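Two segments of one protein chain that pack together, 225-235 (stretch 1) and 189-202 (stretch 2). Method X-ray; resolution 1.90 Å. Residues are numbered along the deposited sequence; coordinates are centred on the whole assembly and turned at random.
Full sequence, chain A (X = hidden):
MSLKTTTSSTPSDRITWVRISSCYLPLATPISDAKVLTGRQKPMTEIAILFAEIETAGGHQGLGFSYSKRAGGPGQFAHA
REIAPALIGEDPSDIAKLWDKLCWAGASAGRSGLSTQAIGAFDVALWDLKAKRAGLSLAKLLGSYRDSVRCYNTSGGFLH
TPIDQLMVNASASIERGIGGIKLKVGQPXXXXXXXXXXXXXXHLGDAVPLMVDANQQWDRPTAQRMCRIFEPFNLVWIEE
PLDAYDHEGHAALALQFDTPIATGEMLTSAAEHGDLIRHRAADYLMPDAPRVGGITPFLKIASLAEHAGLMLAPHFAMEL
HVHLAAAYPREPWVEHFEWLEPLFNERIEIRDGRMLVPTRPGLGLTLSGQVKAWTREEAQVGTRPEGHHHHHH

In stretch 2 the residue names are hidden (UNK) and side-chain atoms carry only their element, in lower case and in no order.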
ATOM      1  N   ARG A 225     -14.467 -24.485  -5.602  1.00 29.12           N
ATOM      2  CA  ARG A 225     -14.963 -25.775  -5.125  1.00 31.22           C
ATOM      3  C   ARG A 225     -14.124 -26.960  -5.605  1.00 30.56           C
ATOM      4  O   ARG A 225     -13.861 -27.885  -4.839  1.00 30.84           O
ATOM      5  CB  ARG A 225     -16.427 -25.973  -5.547  1.00 31.14           C
ATOM      6  CG  ARG A 225     -17.463 -25.460  -4.542  1.00 33.58           C
ATOM      7  CD  ARG A 225     -17.361 -23.962  -4.303  1.00 34.67           C
ATOM      8  NE  ARG A 225     -18.258 -23.523  -3.234  1.00 34.68           N
ATOM      9  CZ  ARG A 225     -19.525 -23.155  -3.411  1.00 35.19           C
ATOM     10  NH1 ARG A 225     -20.063 -23.157  -4.624  1.00 33.73           N
ATOM     11  NH2 ARG A 225     -20.265 -22.802  -2.365  1.00 31.75           N
HETATM   12  N   MSE A 226     -13.705 -26.933  -6.867  1.00 30.87           N
HETATM   13  CA  MSE A 226     -12.896 -28.022  -7.414  1.00 31.29           C
HETATM   14  C   MSE A 226     -11.507 -28.083  -6.784  1.00 30.15           C
HETATM   15  O   MSE A 226     -10.998 -29.170  -6.505  1.00 30.32           O
HETATM   16  CB  MSE A 226     -12.768 -27.890  -8.932  1.00 33.32           C
HETATM   17  CG  MSE A 226     -14.070 -28.124  -9.680  1.00 36.82           C
HETATM   18 SE   MSE A 226     -14.841 -29.863  -9.284  1.00 55.01          SE
HETATM   19  CE  MSE A 226     -13.895 -30.924 -10.603  1.00 37.49           C
ATOM     20  N   CYS A 227     -10.887 -26.926  -6.566  1.00 28.88           N
ATOM     21  CA  CYS A 227      -9.568 -26.914  -5.947  1.00 28.02           C
ATOM     22  C   CYS A 227      -9.678 -27.487  -4.539  1.00 28.08           C
ATOM     23  O   CYS A 227      -8.813 -28.241  -4.094  1.00 26.47           O
ATOM     24  CB  CYS A 227      -9.001 -25.490  -5.893  1.00 28.89           C
ATOM     25  SG  CYS A 227      -8.452 -24.846  -7.498  1.00 27.59           S
ATOM     26  N   ARG A 228     -10.755 -27.128  -3.844  1.00 27.73           N
ATOM     27  CA  ARG A 228     -10.995 -27.614  -2.488  1.00 29.11           C
ATOM     28  C   ARG A 228     -11.004 -29.142  -2.473  1.00 28.75           C
ATOM     29  O   ARG A 228     -10.347 -29.774  -1.648  1.00 27.71           O
ATOM     30  CB  ARG A 228     -12.341 -27.089  -1.977  1.00 29.05           C
ATOM     31  CG  ARG A 228     -12.701 -27.530  -0.561  1.00 31.21           C
ATOM     32  CD  ARG A 228     -11.711 -26.992   0.460  1.00 30.85           C
ATOM     33  NE  ARG A 228     -11.744 -25.534   0.534  1.00 30.15           N
ATOM     34  CZ  ARG A 228     -10.838 -24.798   1.172  1.00 31.54           C
ATOM     35  NH1 ARG A 228      -9.824 -25.387   1.796  1.00 30.38           N
ATOM     36  NH2 ARG A 228     -10.938 -23.474   1.179  1.00 26.91           N
ATOM     37  N   ILE A 229     -11.758 -29.723  -3.398  1.00 31.76           N
ATOM     38  CA  ILE A 229     -11.877 -31.171  -3.499  1.00 34.48           C
ATOM     39  C   ILE A 229     -10.549 -31.839  -3.848  1.00 34.32           C
ATOM     40  O   ILE A 229     -10.213 -32.883  -3.293  1.00 34.77           O
ATOM     41  CB  ILE A 229     -12.932 -31.554  -4.561  1.00 36.13           C
ATOM     42  CG1 ILE A 229     -14.297 -30.983  -4.165  1.00 37.02           C
ATOM     43  CG2 ILE A 229     -13.012 -33.069  -4.695  1.00 39.12           C
ATOM     44  CD1 ILE A 229     -15.340 -31.065  -5.259  1.00 38.28           C
ATOM     45  N   PHE A 230      -9.791 -31.232  -4.755  1.00 33.61           N
ATOM     46  CA  PHE A 230      -8.511 -31.795  -5.178  1.00 33.57           C
ATOM     47  C   PHE A 230      -7.391 -31.718  -4.143  1.00 34.16           C
ATOM     48  O   PHE A 230      -6.401 -32.437  -4.256  1.00 34.28           O
ATOM     49  CB  PHE A 230      -8.031 -31.127  -6.473  1.00 34.05           C
ATOM     50  CG  PHE A 230      -8.729 -31.615  -7.713  1.00 34.33           C
ATOM     51  CD1 PHE A 230      -8.830 -32.980  -7.983  1.00 35.58           C
ATOM     52  CD2 PHE A 230      -9.259 -30.712  -8.629  1.00 35.16           C
ATOM     53  CE1 PHE A 230      -9.449 -33.437  -9.149  1.00 35.17           C
ATOM     54  CE2 PHE A 230      -9.879 -31.155  -9.798  1.00 34.46           C
ATOM     55  CZ  PHE A 230      -9.973 -32.522 -10.058  1.00 34.77           C
ATOM     56  N   GLU A 231      -7.541 -30.856  -3.140  1.00 34.31           N
ATOM     57  CA  GLU A 231      -6.511 -30.690  -2.111  1.00 35.25           C
ATOM     58  C   GLU A 231      -5.922 -31.989  -1.555  1.00 36.24           C
ATOM     59  O   GLU A 231      -4.703 -32.135  -1.479  1.00 34.94           O
ATOM     60  CB  GLU A 231      -7.046 -29.849  -0.942  1.00 36.98           C
ATOM     61  CG  GLU A 231      -7.090 -28.347  -1.186  1.00 38.62           C
ATOM     62  CD  GLU A 231      -5.729 -27.673  -1.045  1.00 39.36           C
ATOM     63  OE1 GLU A 231      -4.831 -27.930  -1.874  1.00 37.95           O
ATOM     64  OE2 GLU A 231      -5.557 -26.879  -0.097  1.00 38.57           O
ATOM     65  N   PRO A 232      -6.778 -32.943  -1.144  1.00 36.24           N
ATOM     66  CA  PRO A 232      -6.280 -34.211  -0.597  1.00 36.64           C
ATOM     67  C   PRO A 232      -5.448 -35.030  -1.582  1.00 35.99           C
ATOM     68  O   PRO A 232      -4.597 -35.823  -1.177  1.00 35.59           O
ATOM     69  CB  PRO A 232      -7.562 -34.942  -0.192  1.00 37.01           C
ATOM     70  CG  PRO A 232      -8.512 -33.831   0.105  1.00 37.19           C
ATOM     71  CD  PRO A 232      -8.244 -32.873  -1.031  1.00 37.26           C
ATOM     72  N   PHE A 233      -5.705 -34.833  -2.872  1.00 35.79           N
ATOM     73  CA  PHE A 233      -5.002 -35.551  -3.936  1.00 35.72           C
ATOM     74  C   PHE A 233      -3.501 -35.287  -4.012  1.00 34.55           C
ATOM     75  O   PHE A 233      -2.754 -36.107  -4.544  1.00 33.83           O
ATOM     76  CB  PHE A 233      -5.626 -35.209  -5.291  1.00 38.32           C
ATOM     77  CG  PHE A 233      -6.895 -35.955  -5.588  1.00 42.74           C
ATOM     78  CD1 PHE A 233      -6.854 -37.186  -6.235  1.00 43.67           C
ATOM     79  CD2 PHE A 233      -8.130 -35.429  -5.222  1.00 42.88           C
ATOM     80  CE1 PHE A 233      -8.031 -37.884  -6.520  1.00 46.19           C
ATOM     81  CE2 PHE A 233      -9.310 -36.116  -5.498  1.00 45.37           C
ATOM     82  CZ  PHE A 233      -9.261 -37.346  -6.149  1.00 46.23           C
ATOM     83  N   ASN A 234      -3.059 -34.146  -3.490  1.00 32.91           N
ATOM     84  CA  ASN A 234      -1.642 -33.787  -3.536  1.00 31.50           C
ATOM     85  C   ASN A 234      -1.122 -33.740  -4.969  1.00 28.94           C
ATOM     86  O   ASN A 234      -0.071 -34.308  -5.283  1.00 26.22           O
ATOM     87  CB  ASN A 234      -0.794 -34.776  -2.731  1.00 35.97           C
ATOM     88  CG  ASN A 234      -0.947 -34.594  -1.239  1.00 40.11           C
ATOM     89  OD1 ASN A 234      -0.958 -33.468  -0.739  1.00 43.01           O
ATOM     90  ND2 ASN A 234      -1.048 -35.702  -0.513  1.00 42.07           N
ATOM     91  N   LEU A 235      -1.865 -33.068  -5.839  1.00 25.56           N
ATOM     92  CA  LEU A 235      -1.469 -32.943  -7.233  1.00 24.14           C
ATOM     93  C   LEU A 235      -0.244 -32.043  -7.315  1.00 22.90           C
ATOM     94  O   LEU A 235      -0.017 -31.218  -6.431  1.00 21.79           O
ATOM     95  CB  LEU A 235      -2.597 -32.320  -8.051  1.00 22.57           C
ATOM     96  CG  LEU A 235      -3.941 -33.047  -8.093  1.00 24.36           C
ATOM     97  CD1 LEU A 235      -4.949 -32.164  -8.816  1.00 21.21           C
ATOM     98  CD2 LEU A 235      -3.785 -34.395  -8.791  1.00 23.01           C
ATOM     99  N   UNK A 189     -19.597 -31.602 -15.699  1.00 48.51           N
ATOM    100  CA  UNK A 189     -19.879 -32.532 -14.608  1.00 49.27           C
ATOM    101  C   UNK A 189     -18.637 -32.801 -13.754  1.00 48.74           C
ATOM    102  O   UNK A 189     -17.971 -33.824 -13.915  1.00 48.85           O
ATOM    103  c   UNK A 189     -21.061 -34.713 -14.109  1.00 51.07           C
ATOM    104  o   UNK A 189     -22.186 -35.198 -14.349  1.00 52.20           O
ATOM    105  o   UNK A 189     -20.445 -34.911 -13.040  1.00 51.10           O
ATOM    106  c   UNK A 189     -20.412 -33.850 -15.169  1.00 49.95           C
ATOM    107  N   UNK A 190     -18.345 -31.880 -12.839  1.00 48.06           N
ATOM    108  CA  UNK A 190     -17.184 -32.016 -11.975  1.00 45.64           C
ATOM    109  C   UNK A 190     -17.026 -33.365 -11.300  1.00 45.50           C
ATOM    110  O   UNK A 190     -15.903 -33.819 -11.063  1.00 44.71           O
ATOM    111  N   UNK A 191     -18.147 -34.010 -10.982  1.00 44.65           N
ATOM    112  CA  UNK A 191     -18.109 -35.315 -10.332  1.00 44.69           C
ATOM    113  C   UNK A 191     -17.356 -36.303 -11.211  1.00 44.22           C
ATOM    114  O   UNK A 191     -16.667 -37.189 -10.708  1.00 44.59           O
ATOM    115  c   UNK A 191     -19.526 -35.818 -10.073  1.00 45.11           C
ATOM    116  N   UNK A 192     -17.492 -36.146 -12.524  1.00 43.67           N
ATOM    117  CA  UNK A 192     -16.813 -37.018 -13.474  1.00 45.20           C
ATOM    118  C   UNK A 192     -15.299 -36.873 -13.370  1.00 44.88           C
ATOM    119  O   UNK A 192     -14.581 -37.867 -13.268  1.00 44.49           O
ATOM    120  c   UNK A 192     -18.364 -37.575 -15.515  1.00 48.11           C
ATOM    121  c   UNK A 192     -19.603 -37.557 -14.629  1.00 47.71           C
ATOM    122  c   UNK A 192     -17.260 -36.704 -14.906  1.00 46.29           C
ATOM    123  c   UNK A 192     -17.843 -38.997 -15.689  1.00 48.61           C
ATOM    124  N   UNK A 193     -14.814 -35.633 -13.399  1.00 44.16           N
ATOM    125  CA  UNK A 193     -13.381 -35.393 -13.299  1.00 41.75           C
ATOM    126  C   UNK A 193     -12.849 -36.015 -12.018  1.00 41.61           C
ATOM    127  O   UNK A 193     -11.877 -36.768 -12.040  1.00 40.55           O
ATOM    128  c   UNK A 193     -13.073 -33.896 -13.303  1.00 42.88           C
ATOM    129  c   UNK A 193     -13.457 -33.226 -14.605  1.00 42.00           C
ATOM    130  o   UNK A 193     -13.256 -33.839 -15.671  1.00 41.12           O
ATOM    131  o   UNK A 193     -13.945 -32.078 -14.563  1.00 42.90           O
ATOM    132  N   UNK A 194     -13.497 -35.703 -10.902  1.00 40.57           N
ATOM    133  CA  UNK A 194     -13.077 -36.234  -9.614  1.00 41.10           C
ATOM    134  C   UNK A 194     -13.009 -37.758  -9.660  1.00 40.23           C
ATOM    135  O   UNK A 194     -12.118 -38.368  -9.071  1.00 40.51           O
ATOM    136  c   UNK A 194     -13.576 -36.344  -7.153  1.00 41.01           C
ATOM    137  c   UNK A 194     -14.106 -34.268  -8.444  1.00 43.25           C
ATOM    138  c   UNK A 194     -14.044 -35.796  -8.495  1.00 41.53           C
ATOM    139  c   UNK A 194     -14.998 -33.722  -7.353  1.00 45.84           C
ATOM    140  N   UNK A 195     -13.953 -38.367 -10.369  1.00 40.17           N
ATOM    141  CA  UNK A 195     -13.997 -39.818 -10.499  1.00 39.59           C
ATOM    142  C   UNK A 195     -12.820 -40.302 -11.343  1.00 39.53           C
ATOM    143  O   UNK A 195     -12.102 -41.230 -10.954  1.00 39.25           O
ATOM    144  c   UNK A 195     -15.315 -40.244 -11.143  1.00 39.50           C
ATOM    145  N   UNK A 196     -12.630 -39.669 -12.496  1.00 38.56           N
ATOM    146  CA  UNK A 196     -11.546 -40.025 -13.402  1.00 39.46           C
ATOM    147  C   UNK A 196     -10.177 -39.885 -12.738  1.00 39.58           C
ATOM    148  O   UNK A 196      -9.324 -40.767 -12.872  1.00 39.79           O
ATOM    149  c   UNK A 196     -11.792 -39.162 -18.467  1.00 45.15           C
ATOM    150  n   UNK A 196     -10.826 -38.970 -19.357  1.00 44.25           N
ATOM    151  n   UNK A 196     -12.054 -38.230 -17.556  1.00 44.23           N
ATOM    152  c   UNK A 196     -12.841 -39.438 -15.520  1.00 41.19           C
ATOM    153  n   UNK A 196     -12.502 -40.285 -18.494  1.00 45.02           N
ATOM    154  c   UNK A 196     -13.100 -38.338 -16.540  1.00 42.37           C
ATOM    155  c   UNK A 196     -11.615 -39.155 -14.662  1.00 39.21           C
ATOM    156  N   UNK A 197      -9.968 -38.783 -12.021  1.00 38.82           N
ATOM    157  CA  UNK A 197      -8.697 -38.553 -11.338  1.00 38.58           C
ATOM    158  C   UNK A 197      -8.511 -39.572 -10.221  1.00 39.07           C
ATOM    159  O   UNK A 197      -7.405 -40.066  -9.998  1.00 38.25           O
ATOM    160  c   UNK A 197      -8.621 -37.124 -10.738  1.00 38.98           C
ATOM    161  c   UNK A 197      -8.690 -36.090 -11.849  1.00 36.91           C
ATOM    162  c   UNK A 197      -7.329 -36.956  -9.948  1.00 38.52           C
ATOM    163  N   UNK A 198      -9.596 -39.885  -9.517  1.00 40.00           N
ATOM    164  CA  UNK A 198      -9.537 -40.862  -8.434  1.00 40.71           C
ATOM    165  C   UNK A 198      -9.144 -42.210  -9.025  1.00 40.94           C
ATOM    166  O   UNK A 198      -8.318 -42.932  -8.460  1.00 41.13           O
ATOM    167  o   UNK A 198     -11.283 -39.750  -7.151  1.00 41.35           O
ATOM    168  c   UNK A 198     -10.825 -42.052  -6.613  1.00 40.66           C
ATOM    169  c   UNK A 198     -10.905 -41.007  -7.723  1.00 40.73           C
ATOM    170  N   UNK A 199      -9.736 -42.527 -10.173  1.00 40.88           N
ATOM    171  CA  UNK A 199      -9.477 -43.783 -10.872  1.00 41.83           C
ATOM    172  C   UNK A 199      -8.026 -43.885 -11.326  1.00 42.32           C
ATOM    173  O   UNK A 199      -7.402 -44.941 -11.208  1.00 42.84           O
ATOM    174  c   UNK A 199     -10.408 -43.908 -12.071  1.00 41.53           C
ATOM    175  N   UNK A 200      -7.492 -42.787 -11.856  1.00 42.25           N
ATOM    176  CA  UNK A 200      -6.112 -42.760 -12.319  1.00 41.26           C
ATOM    177  C   UNK A 200      -5.163 -42.907 -11.135  1.00 41.16           C
ATOM    178  O   UNK A 200      -4.208 -43.687 -11.182  1.00 40.56           O
ATOM    179  c   UNK A 200      -5.794 -41.442 -13.065  1.00 41.22           C
ATOM    180  c   UNK A 200      -6.657 -41.332 -14.308  1.00 40.00           C
ATOM    181  c   UNK A 200      -4.324 -41.394 -13.448  1.00 40.60           C
ATOM    182  N   UNK A 201      -5.434 -42.162 -10.068  1.00 40.74           N
ATOM    183  CA  UNK A 201      -4.599 -42.219  -8.876  1.00 42.23           C
ATOM    184  C   UNK A 201      -4.545 -43.619  -8.271  1.00 43.59           C
ATOM    185  O   UNK A 201      -3.478 -44.083  -7.868  1.00 43.14           O
ATOM    186  c   UNK A 201      -2.450 -39.065  -6.055  1.00 44.14           C
ATOM    187  n   UNK A 201      -3.065 -39.074  -4.878  1.00 43.30           N
ATOM    188  n   UNK A 201      -1.866 -37.952  -6.488  1.00 42.64           N
ATOM    189  n   UNK A 201      -2.407 -40.168  -6.794  1.00 43.18           N
ATOM    190  c   UNK A 201      -5.100 -41.218  -7.827  1.00 41.10           C
ATOM    191  c   UNK A 201      -4.528 -41.428  -6.425  1.00 41.94           C
ATOM    192  c   UNK A 201      -3.002 -41.447  -6.408  1.00 42.92           C
ATOM    193  N   UNK A 202      -5.689 -44.295  -8.208  1.00 44.99           N
ATOM    194  CA  UNK A 202      -5.721 -45.638  -7.636  1.00 46.24           C
ATOM    195  C   UNK A 202      -4.962 -46.630  -8.508  1.00 46.41           C
ATOM    196  O   UNK A 202      -4.338 -47.561  -8.001  1.00 46.21           O
ATOM    197  c   UNK A 202      -7.244 -47.485  -6.769  1.00 48.59           C
ATOM    198  c   UNK A 202      -8.676 -47.967  -6.584  1.00 49.84           C
ATOM    199  c   UNK A 202      -7.162 -46.123  -7.453  1.00 47.32           C
ATOM    200  n   UNK A 202     -10.085 -49.878  -5.753  1.00 51.13           N
ATOM    201  c   UNK A 202      -8.701 -49.342  -5.921  1.00 50.00           C
TER

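Position 189 has two side-chain carbons, the second carrying two oxygens. It does not touch stretch 1. This is Asp189, the N-cap of the helix: its OD1 accepts from N of residue 192 at 3.2 Å.

Position 190 has no side-chain atoms. Its backbone O lies 3.6 Å from CE of Met226, a selenomethionine. It is Gly190. An ideal CB here would sit 3.1 Å from Met226 SE, a tight fit.

Position 191 has one carbon, pointing away from stretch 1. It is Ala191.

Position 192 has four carbons, forked at the second, and also points away. It is Leu192.

Position 193 repeats the pattern of 189: two carbons, two oxygens on the second. Its CB is 4.1 Å from Met226 CE. Two oxygens, with no nitrogen, make it aspartate rather than asparagine: Asp193.

Position 194 has four carbons, forked at the first, with one arm two carbons long. They touch Ile229 and Met226. That branching is isoleucine, Ile194. Its CD1 meets Ile229 CG2 at 3.4 Å, and its CG1 lies 4.0 Å from Met226 CE.

Position 195 has one carbon, turned away. It is Ala195.

Position 196 has three carbons, a nitrogen, then a carbon with two more nitrogens. This is a guanidinium, hence Arg196. It does not reach stretch 1 and is bonded elsewhere in the structure.

Position 197 has one carbon carrying two others and points toward stretch 1. They touch Phe230 and Phe233. It is Val197. Its CG1 lies 3.6 Å from Phe233 CE1, and its CG2 lies 3.9 Å from Phe230 CE1.

Position 198 has one carbon carrying an oxygen and a carbon. The oxygen lies at the edge of the Phe233 ring. It is Thr198. Its OG1 is 3.3 Å from Phe233 CZ and donates to Ile194 O at 2.5 Å.

Position 199 has one carbon, pointing away. It is Ala199.

Position 200 has one carbon carrying two others, and is out of reach. It is Val200.

Position 201 has three carbons, a nitrogen, then a carbon with two more nitrogens. It points toward stretch 1 and meets the carbonyl of Phe233. It is Arg201. NH1 and NH2 both donate to Phe233 O, at 3.0 and 2.8 Å.

Position 202 has four carbons in a row ending in nitrogen, fully extended and out of reach. It is Lys202.

The two helices run in roughly the same direction, 24° apart. Apolar packing joins Met226, Ile229, Phe230 and Phe233 to Ile194 and Val197. Gly190 leaves room for the selenomethionine at one end. At the other, Arg201 holds the carbonyl of Phe233, in the 3-10 segment of stretch 1, in a two-pronged grip.

Stretch 2 189-202: DGALDIARVTAVRK
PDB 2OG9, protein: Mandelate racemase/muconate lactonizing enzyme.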